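TRNA dimethylallyltransferase (PDB 3D3Q) probably transfers a dimethylallyl group from dimethylallyl diphosphate to the N6 atom of adenosine 37 in tRNAs that read codons beginning with uridine. Local coordinates at residues K90-T93 / R94-K97; V169-A172 / I173-Y176; R297-L300 / Q301-L304. One frame throughout, in Å; residues are numbered along the deposited sequence.

Contact 1 (K90-T93 / R94-K97); sequences KDIT and RRGK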
ATOM      1  N   LYS A  90      -7.212 -17.636  -8.128  1.00 38.00           N
ATOM      2  CA  LYS A  90      -7.205 -18.879  -8.914  1.00 38.01           C
ATOM      3  C   LYS A  90      -8.385 -18.892  -9.878  1.00 38.13           C
ATOM      4  O   LYS A  90      -8.231 -19.211 -11.055  1.00 37.33           O
ATOM      5  CB  LYS A  90      -7.280 -20.123  -8.008  1.00 39.66           C
ATOM      6  CG  LYS A  90      -5.925 -20.740  -7.596  1.00 40.93           C
ATOM      7  CD  LYS A  90      -6.069 -22.023  -6.718  1.00 41.15           C
ATOM      8  CE  LYS A  90      -6.671 -21.730  -5.320  1.00 42.47           C
ATOM      9  NZ  LYS A  90      -6.901 -22.914  -4.430  1.00 39.46           N
ATOM     10  N   ASP A  91      -9.564 -18.546  -9.378  1.00 37.73           N
ATOM     11  CA  ASP A  91     -10.742 -18.531 -10.220  1.00 38.39           C
ATOM     12  C   ASP A  91     -10.500 -17.615 -11.414  1.00 38.89           C
ATOM     13  O   ASP A  91     -10.792 -17.979 -12.543  1.00 39.41           O
ATOM     14  CB  ASP A  91     -11.947 -18.049  -9.420  1.00 39.76           C
ATOM     15  CG  ASP A  91     -13.234 -18.164 -10.193  1.00 40.54           C
ATOM     16  OD1 ASP A  91     -13.649 -19.309 -10.472  1.00 41.54           O
ATOM     17  OD2 ASP A  91     -13.822 -17.116 -10.521  1.00 39.83           O
ATOM     18  N   ILE A  92      -9.955 -16.428 -11.153  1.00 38.96           N
ATOM     19  CA  ILE A  92      -9.652 -15.447 -12.201  1.00 39.57           C
ATOM     20  C   ILE A  92      -8.699 -16.022 -13.260  1.00 40.37           C
ATOM     21  O   ILE A  92      -8.999 -15.995 -14.460  1.00 41.32           O
ATOM     22  CB  ILE A  92      -9.017 -14.151 -11.591  1.00 38.05           C
ATOM     23  CG1 ILE A  92     -10.035 -13.452 -10.688  1.00 38.15           C
ATOM     24  CG2 ILE A  92      -8.553 -13.202 -12.688  1.00 36.72           C
ATOM     25  CD1 ILE A  92      -9.514 -12.205 -10.008  1.00 35.07           C
ATOM     26  N   THR A  93      -7.554 -16.544 -12.821  1.00 40.55           N
ATOM     27  CA  THR A  93      -6.576 -17.096 -13.756  1.00 39.43           C
ATOM     28  C   THR A  93      -7.181 -18.242 -14.521  1.00 38.37           C
ATOM     29  O   THR A  93      -6.892 -18.431 -15.698  1.00 37.61           O
ATOM     30  CB  THR A  93      -5.335 -17.677 -13.053  1.00 40.05           C
ATOM     31  OG1 THR A  93      -4.908 -16.824 -11.978  1.00 40.47           O
ATOM     32  CG2 THR A  93      -4.207 -17.830 -14.059  1.00 38.13           C
ATOM     33  N   ARG A  94      -8.020 -19.003 -13.825  1.00 38.34           N
ATOM     34  CA  ARG A  94      -8.682 -20.177 -14.390  1.00 38.82           C
ATOM     35  C   ARG A  94      -9.565 -19.817 -15.566  1.00 37.58           C
ATOM     36  O   ARG A  94      -9.811 -20.645 -16.436  1.00 37.56           O
ATOM     37  CB  ARG A  94      -9.504 -20.884 -13.297  1.00 39.26           C
ATOM     38  CG  ARG A  94      -9.929 -22.309 -13.621  1.00 39.09           C
ATOM     39  CD  ARG A  94     -10.731 -22.910 -12.460  1.00 39.93           C
ATOM     40  NE  ARG A  94     -11.879 -22.079 -12.101  1.00 43.31           N
ATOM     41  CZ  ARG A  94     -12.848 -21.727 -12.946  1.00 44.23           C
ATOM     42  NH1 ARG A  94     -13.852 -20.956 -12.530  1.00 45.12           N
ATOM     43  NH2 ARG A  94     -12.815 -22.145 -14.207  1.00 44.13           N
ATOM     44  N   ARG A  95     -10.041 -18.581 -15.588  1.00 38.15           N
ATOM     45  CA  ARG A  95     -10.890 -18.139 -16.688  1.00 39.17           C
ATOM     46  C   ARG A  95     -10.079 -17.299 -17.670  1.00 40.16           C
ATOM     47  O   ARG A  95     -10.599 -16.392 -18.328  1.00 40.51           O
ATOM     48  CB  ARG A  95     -12.089 -17.356 -16.163  1.00 39.03           C
ATOM     49  CG  ARG A  95     -12.902 -18.136 -15.140  1.00 40.05           C
ATOM     50  CD  ARG A  95     -14.261 -17.514 -14.901  1.00 42.08           C
ATOM     51  NE  ARG A  95     -14.174 -16.076 -14.609  1.00 44.60           N
ATOM     52  CZ  ARG A  95     -13.503 -15.560 -13.586  1.00 45.39           C
ATOM     53  NH1 ARG A  95     -13.486 -14.256 -13.404  1.00 45.54           N
ATOM     54  NH2 ARG A  95     -12.849 -16.352 -12.744  1.00 47.84           N
ATOM     55  N   GLY A  96      -8.787 -17.622 -17.749  1.00 41.04           N
ATOM     56  CA  GLY A  96      -7.868 -16.947 -18.653  1.00 41.01           C
ATOM     57  C   GLY A  96      -7.789 -15.441 -18.536  1.00 41.51           C
ATOM     58  O   GLY A  96      -7.641 -14.749 -19.539  1.00 41.53           O
ATOM     59  N   LYS A  97      -7.893 -14.925 -17.320  1.00 41.90           N
ATOM     60  CA  LYS A  97      -7.816 -13.482 -17.118  1.00 42.49           C
ATOM     61  C   LYS A  97      -6.606 -13.116 -16.253  1.00 41.53           C
ATOM     62  O   LYS A  97      -5.846 -13.985 -15.815  1.00 42.10           O
ATOM     63  CB  LYS A  97      -9.108 -12.964 -16.474  1.00 43.46           C
ATOM     64  CG  LYS A  97     -10.243 -12.689 -17.459  1.00 45.45           C
ATOM     65  CD  LYS A  97     -11.547 -12.333 -16.733  1.00 48.34           C
ATOM     66  CE  LYS A  97     -12.381 -11.270 -17.503  1.00 50.04           C
ATOM     67  NZ  LYS A  97     -12.752 -11.671 -18.906  1.00 48.07           N
TER
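The carboxylate of D91 is shared by two guanidinium groups, those of R94 and R95. The R94 guanidinium has the backbone O of D91 over one face, displaced toward its rim. The R95 guanidinium has the CA of D91 at its edge, in plane. The carboxylate is turned 60° from the R94 group but only 24° from the R95 group. Each carboxylate oxygen takes one arginine. OD1 of D91 forms a salt bridge and hydrogen bond with NH1 of R94 at 2.6 Å, met from above the carboxylate plane. OD2 of D91 forms a salt bridge with NH2 of R95 at 2.5 Å. D91 holds CG anti to its N (chi1 -173°), which sends the carboxylate along the helix toward both arginines. The other end of R95 is also held, because NH1 pairs with E34 on strand 33-37.

The backbone here closes helix 78-94 with a Schellman motif. K97 N bonds to I92 O at 3.2 Å, and G96 N bonds to T93 O at 2.9 Å. G96 is the C-prime residue, and its positive phi suits glycine. I92 O also accepts from R95 N at 3.0 Å. The two donors reach it from opposite faces of the carbonyl plane. Just before this, R94 N makes the ordinary helical bond to K90 O at 2.8 Å.

On the inner side, CG2 of I92 meets CB of K97 at 3.8 Å, and the two side chains cross at about a right angle. I92 is buried against E34, I36, Y65 and P99. The chain then enters strand 98-102.

Contact 2 (V169-A172 / I173-Y176); sequences VLRA and IEYY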
ATOM      1  N   VAL A 169      22.958  -0.891  -4.165  1.00 33.11           N
ATOM      2  CA  VAL A 169      23.927  -0.981  -3.091  1.00 30.14           C
ATOM      3  C   VAL A 169      23.458  -0.184  -1.886  1.00 30.72           C
ATOM      4  O   VAL A 169      23.578  -0.646  -0.744  1.00 29.71           O
ATOM      5  CB  VAL A 169      25.329  -0.481  -3.526  1.00 29.95           C
ATOM      6  CG1 VAL A 169      26.312  -0.540  -2.360  1.00 27.38           C
ATOM      7  CG2 VAL A 169      25.855  -1.339  -4.667  1.00 31.20           C
ATOM      8  N   LEU A 170      22.924   1.009  -2.112  1.00 30.04           N
ATOM      9  CA  LEU A 170      22.437   1.803  -0.981  1.00 31.78           C
ATOM     10  C   LEU A 170      21.256   1.103  -0.315  1.00 32.26           C
ATOM     11  O   LEU A 170      21.185   1.023   0.904  1.00 31.14           O
ATOM     12  CB  LEU A 170      22.005   3.209  -1.429  1.00 31.59           C
ATOM     13  CG  LEU A 170      23.128   4.209  -1.700  1.00 30.71           C
ATOM     14  CD1 LEU A 170      22.538   5.470  -2.342  1.00 28.84           C
ATOM     15  CD2 LEU A 170      23.866   4.526  -0.406  1.00 27.36           C
ATOM     16  N   ARG A 171      20.338   0.598  -1.127  1.00 34.25           N
ATOM     17  CA  ARG A 171      19.186  -0.095  -0.606  1.00 36.98           C
ATOM     18  C   ARG A 171      19.624  -1.185   0.371  1.00 37.43           C
ATOM     19  O   ARG A 171      18.996  -1.392   1.405  1.00 39.16           O
ATOM     20  CB  ARG A 171      18.402  -0.712  -1.748  1.00 39.39           C
ATOM     21  CG  ARG A 171      16.992  -0.206  -1.823  1.00 42.67           C
ATOM     22  CD  ARG A 171      16.014  -1.316  -1.496  1.00 45.67           C
ATOM     23  NE  ARG A 171      16.077  -1.802  -0.106  1.00 47.47           N
ATOM     24  CZ  ARG A 171      15.775  -1.078   0.969  1.00 48.05           C
ATOM     25  NH1 ARG A 171      15.851  -1.627   2.171  1.00 47.11           N
ATOM     26  NH2 ARG A 171      15.410   0.195   0.842  1.00 49.89           N
ATOM     27  N   ALA A 172      20.707  -1.877   0.039  1.00 35.61           N
ATOM     28  CA  ALA A 172      21.223  -2.918   0.900  1.00 35.25           C
ATOM     29  C   ALA A 172      21.830  -2.275   2.146  1.00 36.71           C
ATOM     30  O   ALA A 172      21.506  -2.650   3.273  1.00 37.48           O
ATOM     31  CB  ALA A 172      22.267  -3.742   0.163  1.00 32.85           C
ATOM     32  N   ILE A 173      22.712  -1.300   1.954  1.00 37.62           N
ATOM     33  CA  ILE A 173      23.328  -0.604   3.077  1.00 37.83           C
ATOM     34  C   ILE A 173      22.258   0.074   3.934  1.00 39.58           C
ATOM     35  O   ILE A 173      22.347   0.096   5.159  1.00 40.26           O
ATOM     36  CB  ILE A 173      24.322   0.442   2.569  1.00 37.44           C
ATOM     37  CG1 ILE A 173      25.461  -0.277   1.856  1.00 36.68           C
ATOM     38  CG2 ILE A 173      24.841   1.286   3.718  1.00 37.08           C
ATOM     39  CD1 ILE A 173      26.316   0.630   1.043  1.00 37.12           C
ATOM     40  N   GLU A 174      21.238   0.612   3.282  1.00 41.38           N
ATOM     41  CA  GLU A 174      20.137   1.268   3.975  1.00 43.55           C
ATOM     42  C   GLU A 174      19.362   0.295   4.875  1.00 43.27           C
ATOM     43  O   GLU A 174      19.065   0.604   6.031  1.00 43.09           O
ATOM     44  CB  GLU A 174      19.190   1.874   2.948  1.00 46.69           C
ATOM     45  CG  GLU A 174      17.996   2.584   3.536  1.00 50.53           C
ATOM     46  CD  GLU A 174      17.017   3.064   2.478  1.00 52.28           C
ATOM     47  OE1 GLU A 174      16.003   3.691   2.881  1.00 54.03           O
ATOM     48  OE2 GLU A 174      17.259   2.812   1.264  1.00 50.47           O
ATOM     49  N   TYR A 175      19.034  -0.876   4.331  1.00 42.52           N
ATOM     50  CA  TYR A 175      18.294  -1.921   5.043  1.00 42.15           C
ATOM     51  C   TYR A 175      19.024  -2.408   6.296  1.00 42.82           C
ATOM     52  O   TYR A 175      18.433  -2.518   7.372  1.00 41.65           O
ATOM     53  CB  TYR A 175      18.062  -3.103   4.105  1.00 40.87           C
ATOM     54  CG  TYR A 175      17.388  -4.265   4.768  1.00 39.46           C
ATOM     55  CD1 TYR A 175      16.009  -4.290   4.946  1.00 39.66           C
ATOM     56  CD2 TYR A 175      18.131  -5.336   5.232  1.00 38.81           C
ATOM     57  CE1 TYR A 175      15.383  -5.359   5.575  1.00 38.85           C
ATOM     58  CE2 TYR A 175      17.526  -6.404   5.855  1.00 39.34           C
ATOM     59  CZ  TYR A 175      16.155  -6.421   6.028  1.00 39.36           C
ATOM     60  OH  TYR A 175      15.579  -7.511   6.646  1.00 37.95           O
ATOM     61  N   TYR A 176      20.308  -2.720   6.126  1.00 44.41           N
ATOM     62  CA  TYR A 176      21.179  -3.178   7.203  1.00 45.49           C
ATOM     63  C   TYR A 176      21.195  -2.164   8.342  1.00 45.53           C
ATOM     64  O   TYR A 176      20.827  -2.475   9.466  1.00 44.38           O
ATOM     65  CB  TYR A 176      22.612  -3.342   6.682  1.00 47.64           C
ATOM     66  CG  TYR A 176      23.598  -3.660   7.777  1.00 49.86           C
ATOM     67  CD1 TYR A 176      23.400  -4.764   8.603  1.00 51.59           C
ATOM     68  CD2 TYR A 176      24.701  -2.847   8.019  1.00 49.62           C
ATOM     69  CE1 TYR A 176      24.271  -5.053   9.645  1.00 52.80           C
ATOM     70  CE2 TYR A 176      25.581  -3.123   9.069  1.00 50.23           C
ATOM     71  CZ  TYR A 176      25.363  -4.231   9.876  1.00 52.43           C
ATOM     72  OH  TYR A 176      26.217  -4.551  10.912  1.00 52.70           O
TER
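V169 to I173, R171 to Y175 and A172 to Y176 are joined by i to i+4 backbone hydrogen bonds of an alpha helix, with I173 N to V169 O at 2.9 Å.

Side chains three and four residues apart meet on two sides of the helix. On the buried side, V169 and I173 lie alongside each other and point the same way. CG1 of V169 touches CD1 of I173 at 3.6 Å. The I173 chain runs back along the helix, and its CG1 sits 3.2 Å from the V169 O. Both residues pack on L150 of helix 143-153. I173 also meets L146 and Y149 there.

On another side, R171 folds its guanidinium toward the next turn. Its chain bends at chi2 and chi3. NH2 of R171 forms an i to i+3 salt bridge with OE2 of E174 at 3.2 Å. The guanidinium and carboxylate planes are 44° apart. E174 is fully extended, with CG anti to the backbone N (chi1 180°). Its second oxygen, OE1, pairs with K178, so the carboxylate is held between two basic side chains. NH1 of R171 rests against CB of Y175 at 3.3 Å. It lies at the edge of the Y175 ring, near the ring plane, and the ring is turned 73° from the guanidinium.

Y175 itself packs on K181 and L183, while the ring of Y176 meets that of F153. The arrangement is typical of i to i+3 and i to i+4 side-chain pairing within a helix packed among others, here helix 166-179 against helices 125-136 and 143-153. Its residues 167-171 probably take part in binding the tRNA substrate, as in relatives.

Contact 3 (R297-L300 / Q301-L304); sequences RMSL and QMML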
ATOM      1  N   ARG A 297       5.631  13.054 -11.347  1.00 52.15           N
ATOM      2  CA  ARG A 297       6.366  13.120 -12.602  1.00 52.31           C
ATOM      3  C   ARG A 297       5.699  12.297 -13.706  1.00 50.64           C
ATOM      4  O   ARG A 297       6.039  12.407 -14.881  1.00 49.87           O
ATOM      5  CB  ARG A 297       7.807  12.641 -12.338  1.00 53.68           C
ATOM      6  CG  ARG A 297       8.672  12.405 -13.552  1.00 58.16           C
ATOM      7  CD  ARG A 297       8.535  10.971 -13.996  1.00 62.33           C
ATOM      8  NE  ARG A 297       9.651  10.544 -14.776  1.00 67.18           N
ATOM      9  CZ  ARG A 297       9.748   9.931 -15.950  1.00 69.01           C
ATOM     10  NH1 ARG A 297       8.736   9.554 -16.732  1.00 68.90           N
ATOM     11  NH2 ARG A 297      10.993   9.680 -16.317  1.00 69.75           N
HETATM   12  N   MSE A 298       4.732  11.485 -13.318  1.00 49.65           N
HETATM   13  CA  MSE A 298       4.031  10.657 -14.271  1.00 50.50           C
HETATM   14  C   MSE A 298       2.530  10.831 -14.152  1.00 48.11           C
HETATM   15  O   MSE A 298       2.013  11.213 -13.105  1.00 47.23           O
HETATM   16  CB  MSE A 298       4.369   9.197 -14.050  1.00 56.16           C
HETATM   17  CG  MSE A 298       5.780   8.826 -14.421  1.00 64.13           C
HETATM   18 SE   MSE A 298       6.120   6.949 -14.052  1.00 73.14          SE
HETATM   19  CE  MSE A 298       7.372   7.168 -12.559  1.00 70.76           C
ATOM     20  N   SER A 299       1.831  10.512 -15.228  1.00 44.79           N
ATOM     21  CA  SER A 299       0.394  10.647 -15.262  1.00 43.78           C
ATOM     22  C   SER A 299      -0.277   9.297 -15.372  1.00 43.59           C
ATOM     23  O   SER A 299       0.375   8.308 -15.654  1.00 44.01           O
ATOM     24  CB  SER A 299       0.002  11.480 -16.462  1.00 43.01           C
ATOM     25  OG  SER A 299       0.398  10.827 -17.647  1.00 38.72           O
ATOM     26  N   LEU A 300      -1.592   9.268 -15.185  1.00 45.42           N
ATOM     27  CA  LEU A 300      -2.337   8.020 -15.272  1.00 46.46           C
ATOM     28  C   LEU A 300      -1.943   7.243 -16.523  1.00 46.29           C
ATOM     29  O   LEU A 300      -1.727   6.038 -16.454  1.00 47.27           O
ATOM     30  CB  LEU A 300      -3.838   8.297 -15.274  1.00 46.38           C
ATOM     31  CG  LEU A 300      -4.740   7.057 -15.339  1.00 47.84           C
ATOM     32  CD1 LEU A 300      -4.414   6.105 -14.194  1.00 45.68           C
ATOM     33  CD2 LEU A 300      -6.215   7.483 -15.281  1.00 48.95           C
ATOM     34  N   GLN A 301      -1.835   7.933 -17.654  1.00 45.54           N
ATOM     35  CA  GLN A 301      -1.461   7.292 -18.906  1.00 46.12           C
ATOM     36  C   GLN A 301       0.007   6.900 -18.941  1.00 47.69           C
ATOM     37  O   GLN A 301       0.369   5.860 -19.483  1.00 47.50           O
ATOM     38  CB  GLN A 301      -1.724   8.214 -20.083  1.00 46.17           C
ATOM     39  CG  GLN A 301      -1.444   7.575 -21.431  1.00 46.12           C
ATOM     40  CD  GLN A 301      -2.512   6.579 -21.818  1.00 45.52           C
ATOM     41  OE1 GLN A 301      -2.786   5.640 -21.080  1.00 44.36           O
ATOM     42  NE2 GLN A 301      -3.127   6.782 -22.984  1.00 45.99           N
HETATM   43  N   MSE A 302       0.863   7.750 -18.396  1.00 49.31           N
HETATM   44  CA  MSE A 302       2.281   7.442 -18.383  1.00 51.32           C
HETATM   45  C   MSE A 302       2.573   6.231 -17.515  1.00 52.45           C
HETATM   46  O   MSE A 302       3.447   5.435 -17.833  1.00 52.64           O
HETATM   47  CB  MSE A 302       3.080   8.637 -17.890  1.00 52.89           C
HETATM   48  CG  MSE A 302       3.209   9.725 -18.919  1.00 57.45           C
HETATM   49 SE   MSE A 302       3.784  11.356 -18.098  1.00 62.65          SE
HETATM   50  CE  MSE A 302       5.643  10.940 -17.787  1.00 62.89           C
HETATM   51  N   MSE A 303       1.851   6.096 -16.411  1.00 53.09           N
HETATM   52  CA  MSE A 303       2.047   4.963 -15.533  1.00 53.97           C
HETATM   53  C   MSE A 303       1.603   3.698 -16.255  1.00 52.85           C
HETATM   54  O   MSE A 303       2.303   2.697 -16.229  1.00 52.25           O
HETATM   55  CB  MSE A 303       1.237   5.133 -14.254  1.00 57.76           C
HETATM   56  CG  MSE A 303       1.600   6.360 -13.440  1.00 63.73           C
HETATM   57 SE   MSE A 303       0.763   6.339 -11.659  1.00 70.50          SE
HETATM   58  CE  MSE A 303      -0.461   7.837 -11.855  1.00 70.66           C
ATOM     59  N   LEU A 304       0.443   3.753 -16.909  1.00 52.23           N
ATOM     60  CA  LEU A 304      -0.078   2.602 -17.634  1.00 51.04           C
ATOM     61  C   LEU A 304       0.914   2.117 -18.673  1.00 51.98           C
ATOM     62  O   LEU A 304       0.859   0.968 -19.091  1.00 53.52           O
ATOM     63  CB  LEU A 304      -1.413   2.936 -18.306  1.00 49.65           C
ATOM     64  CG  LEU A 304      -2.108   1.842 -19.127  1.00 47.72           C
ATOM     65  CD1 LEU A 304      -2.393   0.631 -18.271  1.00 46.43           C
ATOM     66  CD2 LEU A 304      -3.398   2.391 -19.691  1.00 46.76           C
TER
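S299 is the N-cap of the helix that follows: its OG accepts from M302 N, while its backbone O takes the first i to i+4 bond, from M303 N. The capping bond from M302 N to OG of S299 is 3.2 Å long, with an N-H...O angle of 157°. The hydroxyl reaches this N because OG stands between the backbone N and the carbonyl carbon of S299 (chi1 62°). M303 N donates to the S299 O at 2.8 Å. Thus S299 accepts through both its side chain and its backbone. L304 N then bonds to L300 O at 3.2 Å as the regular helix pattern takes over.

The packing begins around the same serine. M302 is a selenomethionine, as are M298 and M303. Its CG comes to 3.3 Å from OG of S299. With CG beside its backbone N (chi1 -76°), M302 turns back along the loop, and SE passes close to S299. Its CE ends against R297, near the backbone O and 3.5 Å from NH1, and the two side chains cross at about a right angle. The same methyl meets CG of M298 at 4.0 Å, the two chains running at a slant.

CB of M298 meets CG of M303 at 4.0 Å, and both residues pack on L293 of strand 291-294. M303 is buried and also touches L23 of helix 20-30, which L300 shares. L304 continues this face against E26 and V27. M303 lies near G19 of the predicted ATP site without touching it. The arrangement is a serine N-cap at the start of helix 300-314, set against the helix that follows the P-loop.

Overall arrangement
From the N terminus, the three contacts follow one another along the chain. None nests within another and none crosses. Each is local, so none closes a long loop. Contact 1 is the turn from helix 78-94 into strand 98-102 of the parallel sheet, at the protein surface. Contact 2 is one stretch of helix 166-179, which packs on helices 125-136 and 143-153. Contact 3 lies after the edge strand 291-294 and starts helix 300-314, which packs on helix 20-30. The centres of contacts 1 and 2 are about 38 Å apart. Contact 3 lies about 27 Å from contact 1 and 28 Å from contact 2, centre to centre.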